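Local coordinates for CELL WALL surface anchor family protein (PDB 2WW8) that serves as the adhesin of the pneumococcal pilus, probably fastening the bacterium to host cells, at residues E120-K123 against N124-T128; V680-N683 against D684-S688. All blocks are in the same frame, centred on the assembly; numbering follows the deposited sequence.

Interaction 1: E120-K123 against N124-T128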
loop_
_atom_site.group_PDB
_atom_site.type_symbol
_atom_site.label_atom_id
_atom_site.label_comp_id
_atom_site.label_asym_id
_atom_site.label_seq_id
_atom_site.Cartn_x
_atom_site.Cartn_y
_atom_site.Cartn_z
ATOM N N GLU A 120 43.030 -9.477 15.496
ATOM C CA GLU A 120 42.741 -8.234 14.772
ATOM C C GLU A 120 41.259 -7.816 14.855
ATOM O O GLU A 120 40.349 -8.622 14.602
ATOM C CB GLU A 120 43.255 -8.282 13.325
ATOM C CG GLU A 120 42.832 -9.514 12.524
ATOM C CD GLU A 120 42.508 -9.179 11.067
ATOM O OE1 GLU A 120 43.174 -8.265 10.529
ATOM O OE2 GLU A 120 41.599 -9.810 10.462
ATOM N N VAL A 121 41.043 -6.567 15.266
ATOM C CA VAL A 121 39.734 -5.908 15.201
ATOM C C VAL A 121 39.769 -4.812 14.122
ATOM O O VAL A 121 40.556 -3.853 14.210
ATOM C CB VAL A 121 39.235 -5.379 16.568
ATOM C CG1 VAL A 121 37.843 -4.787 16.443
ATOM C CG2 VAL A 121 39.184 -6.497 17.585
ATOM N N GLU A 122 38.931 -4.993 13.097
ATOM C CA GLU A 122 38.814 -4.058 11.975
ATOM C C GLU A 122 38.124 -2.756 12.384
ATOM O O GLU A 122 37.423 -2.722 13.401
ATOM C CB GLU A 122 37.993 -4.687 10.854
ATOM C CG GLU A 122 38.475 -6.006 10.299
ATOM C CD GLU A 122 39.443 -5.805 9.167
ATOM O OE1 GLU A 122 39.023 -5.372 8.070
ATOM O OE2 GLU A 122 40.636 -6.093 9.398
ATOM N N LYS A 123 38.301 -1.708 11.578
ATOM C CA LYS A 123 37.589 -0.443 11.784
ATOM C C LYS A 123 36.069 -0.537 12.012
ATOM O O LYS A 123 35.536 0.305 12.732
ATOM C CB LYS A 123 37.906 0.564 10.674
ATOM C CG LYS A 123 39.380 0.625 10.366
ATOM C CD LYS A 123 39.760 1.959 9.758
ATOM C CE LYS A 123 41.277 2.027 9.757
ATOM N NZ LYS A 123 41.807 2.459 8.437
ATOM N N ASN A 124 35.407 -1.537 11.416
ATOM C CA ASN A 124 33.986 -1.867 11.640
ATOM C C ASN A 124 33.620 -2.851 12.768
ATOM O O ASN A 124 32.470 -3.293 12.863
ATOM C CB ASN A 124 33.372 -2.383 10.330
ATOM C CG ASN A 124 33.893 -3.754 9.926
ATOM O OD1 ASN A 124 34.726 -4.342 10.609
ATOM N ND2 ASN A 124 33.403 -4.271 8.806
ATOM N N GLY A 125 34.604 -3.209 13.602
ATOM C CA GLY A 125 34.417 -4.125 14.732
ATOM C C GLY A 125 34.442 -5.618 14.444
ATOM O O GLY A 125 34.073 -6.442 15.277
ATOM N N ARG A 126 34.885 -5.970 13.247
ATOM C CA ARG A 126 35.023 -7.357 12.839
ATOM C C ARG A 126 36.239 -7.965 13.550
ATOM O O ARG A 126 37.382 -7.518 13.371
ATOM C CB ARG A 126 35.258 -7.370 11.339
ATOM C CG ARG A 126 35.928 -8.583 10.796
ATOM C CD ARG A 126 34.870 -9.461 10.219
ATOM N NE ARG A 126 35.365 -9.967 8.952
ATOM C CZ ARG A 126 35.326 -9.308 7.795
ATOM N NH1 ARG A 126 34.800 -8.089 7.684
ATOM N NH2 ARG A 126 35.827 -9.905 6.717
ATOM N N THR A 127 35.973 -8.993 14.348
ATOM C CA THR A 127 37.002 -9.607 15.191
ATOM C C THR A 127 37.472 -10.945 14.631
ATOM O O THR A 127 36.685 -11.891 14.508
ATOM C CB THR A 127 36.455 -9.853 16.609
ATOM O OG1 THR A 127 36.094 -8.599 17.197
ATOM C CG2 THR A 127 37.505 -10.567 17.480
ATOM N N THR A 128 38.762 -11.024 14.326
ATOM C CA THR A 128 39.339 -12.257 13.782
ATOM C C THR A 128 40.480 -12.790 14.662
ATOM O O THR A 128 41.345 -12.023 15.098
ATOM C CB THR A 128 39.853 -11.999 12.347
ATOM O OG1 THR A 128 38.821 -11.347 11.596
ATOM C CG2 THR A 128 40.284 -13.280 11.643
#
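Glu120 holds CG between its backbone N and carbonyl carbon (chi1 51°), which lays its chain alongside that of Thr128, the two pointing the same way. In Glu122, CG lies anti to the carbonyl carbon (chi1 -57°), which sets its methylenes alongside those of Arg126, with CG 3.6 Å from Arg126 CB. Both pairs belong to the antiparallel beta hairpin of strands 116-121 and 127-129, at one margin of a five-stranded sheet in a prealbumin-like domain. Glu120 and Thr128 form a hydrogen-bonded pair, Thr128 N reaching Glu120 O at 2.9 Å almost linearly. On their face of the sheet the Thr128 hydroxyl gives a weak bond to Glu120 OE2. Val121 and Thr127 make the next, non-hydrogen-bonded pair on the other face, where Val121 CG2 lies 3.8 Å from Thr127 OG1, itself held by Lys49 N. Glu122 N bonds Arg126 O at 3.0 Å, and a type I turn from Glu122 to Gly125 is closed by Gly125 N on Glu122 O at 2.9 Å. Gly125 ends the turn with positive phi (82°), which favours glycine. Asn124 ND2 probably hydrogen-bonds Glu685 O, while OD1 makes an Asx turn by accepting Arg126 N at 3.1 Å, from above the amide carbonyl plane.

Interaction 2: V680-N683 against D684-S688; sequences VRLN and DEFVS
Arg681 grips Asp684 end-on, NH1 and NH2 both bonding to the single oxygen OD1, at 3.1 Å from NH1 and 3.2 Å from NH2. The oxygen sits near the guanidinium plane at its edge, but the carboxylate is turned 70° from that plane: NH1 meets OD1 from above the carboxylate plane, 59° out of it, and NH2 nearer to it, on the syn side. An all-extended Arg681 chain, with CG anti to the backbone N (chi1 -173°), carries the guanidinium this far, and NH2 is shared with Asp201, the guanidinium's stronger polar partner. Asn683 OD1 accepts Glu685 N at 2.8 Å, an Asx turn. The backbone here is a type I beta turn from Asn683 to Phe686, by which the chain leaves strand 673-682 of the Ig-like domain; Phe686 N closes it on Asn683 O at 3.2 Å. That carbonyl oxygen also lies at the edge of the Phe686 ring, 3.4 Å from CD1. Leu682 crosses Phe686 at about a right angle, its CD2 3.9 Å from Phe686 CB. Farther out, Tyr692 packs against both side chains and Arg722 makes a cation-pi contact with the Phe686 ring. Asp607 accepts a hydrogen bond from Asn683 ND2, probably helping to fix the rotation of that amide.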
loop_
_atom_site.group_PDB
_atom_site.type_symbol
_atom_site.label_atom_id
_atom_site.label_comp_id
_atom_site.label_asym_id
_atom_site.label_seq_id
_atom_site.Cartn_x
_atom_site.Cartn_y
_atom_site.Cartn_z
ATOM N N VAL A 680 18.100 -6.318 -2.832
ATOM C CA VAL A 680 19.364 -5.827 -2.268
ATOM C C VAL A 680 19.823 -6.729 -1.136
ATOM O O VAL A 680 19.060 -7.518 -0.578
ATOM C CB VAL A 680 19.309 -4.380 -1.731
ATOM C CG1 VAL A 680 18.770 -3.401 -2.825
ATOM C CG2 VAL A 680 18.422 -4.355 -0.458
ATOM N N ARG A 681 21.091 -6.532 -0.808
ATOM C CA ARG A 681 21.739 -7.222 0.265
ATOM C C ARG A 681 22.636 -6.222 1.010
ATOM O O ARG A 681 23.424 -5.457 0.401
ATOM C CB ARG A 681 22.595 -8.349 -0.335
ATOM C CG ARG A 681 23.205 -9.288 0.740
ATOM C CD ARG A 681 24.087 -10.353 0.088
ATOM N NE ARG A 681 24.607 -11.245 1.120
ATOM C CZ ARG A 681 25.814 -11.134 1.661
ATOM N NH1 ARG A 681 26.638 -10.163 1.276
ATOM N NH2 ARG A 681 26.203 -11.991 2.602
ATOM N N LEU A 682 22.559 -6.296 2.337
ATOM C CA LEU A 682 23.566 -5.626 3.151
ATOM C C LEU A 682 24.987 -6.138 2.871
ATOM O O LEU A 682 25.262 -7.340 2.879
ATOM C CB LEU A 682 23.211 -5.758 4.635
ATOM C CG LEU A 682 24.097 -5.022 5.636
ATOM C CD1 LEU A 682 24.146 -3.515 5.392
ATOM C CD2 LEU A 682 23.596 -5.349 7.043
ATOM N N ASN A 683 25.897 -5.214 2.586
ATOM C CA ASN A 683 27.270 -5.567 2.329
ATOM C C ASN A 683 27.976 -6.179 3.548
ATOM O O ASN A 683 27.721 -5.802 4.691
ATOM C CB ASN A 683 28.019 -4.339 1.833
ATOM C CG ASN A 683 29.451 -4.660 1.537
ATOM O OD1 ASN A 683 30.289 -4.652 2.435
ATOM N ND2 ASN A 683 29.741 -4.996 0.279
ATOM N N ASP A 684 28.867 -7.125 3.303
ATOM C CA ASP A 684 29.565 -7.823 4.377
ATOM C C ASP A 684 30.352 -6.941 5.340
ATOM O O ASP A 684 30.706 -7.443 6.402
ATOM C CB ASP A 684 30.539 -8.853 3.808
ATOM C CG ASP A 684 29.857 -10.148 3.443
ATOM O OD1 ASP A 684 28.633 -10.286 3.689
ATOM O OD2 ASP A 684 30.583 -11.033 2.926
ATOM N N GLU A 685 30.629 -5.675 4.996
ATOM C CA GLU A 685 31.533 -4.855 5.818
ATOM C C GLU A 685 30.737 -3.990 6.791
ATOM O O GLU A 685 31.286 -3.051 7.371
ATOM C CB GLU A 685 32.536 -4.006 5.000
ATOM C CG GLU A 685 33.392 -4.783 3.991
ATOM C CD GLU A 685 34.454 -5.680 4.613
ATOM O OE1 GLU A 685 35.268 -5.178 5.427
ATOM O OE2 GLU A 685 34.487 -6.887 4.268
ATOM N N PHE A 686 29.449 -4.304 6.942
ATOM C CA PHE A 686 28.579 -3.529 7.832
ATOM C C PHE A 686 29.166 -3.319 9.218
ATOM O O PHE A 686 29.952 -4.137 9.712
ATOM C CB PHE A 686 27.185 -4.151 8.011
ATOM C CG PHE A 686 27.177 -5.525 8.668
ATOM C CD1 PHE A 686 27.326 -6.676 7.901
ATOM C CD2 PHE A 686 26.987 -5.652 10.045
ATOM C CE1 PHE A 686 27.292 -7.939 8.477
ATOM C CE2 PHE A 686 26.977 -6.907 10.665
ATOM C CZ PHE A 686 27.150 -8.063 9.883
ATOM N N VAL A 687 28.719 -2.246 9.859
ATOM C CA VAL A 687 28.958 -2.122 11.295
ATOM C C VAL A 687 27.847 -2.770 12.108
ATOM O O VAL A 687 26.680 -2.452 11.961
ATOM C CB VAL A 687 29.152 -0.649 11.692
ATOM C CG1 VAL A 687 29.239 -0.476 13.207
ATOM C CG2 VAL A 687 30.415 -0.085 11.009
ATOM N N SER A 688 28.207 -3.652 13.028
ATOM C CA SER A 688 27.208 -4.336 13.837
ATOM C C SER A 688 26.159 -3.378 14.429
ATOM O O SER A 688 26.538 -2.364 14.987
ATOM C CB SER A 688 27.945 -5.121 14.942
ATOM O OG SER A 688 27.202 -6.265 15.323
#

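Interaction 1 comes first along the chain, at the tip of the hairpin 116-121/127-129 in the prealbumin-like domain, and interaction 2 follows more than 500 residues later, where strand 673-682 of the Ig-like domain gives way to a loop. Their centres nevertheless lie only 14 Å apart, and the two turns meet. The probable hydrogen bond from Asn124 to the Glu685 backbone ties one turn to the other, Asn124 CB packs on Val687 CG2, and a long, weak ion pair joins Arg126 to Glu685. Arg722 touches side chains of both turns. Together they form part of the junction between two neighbouring domains of this elongated adhesin, and probably help to set their relative orientation.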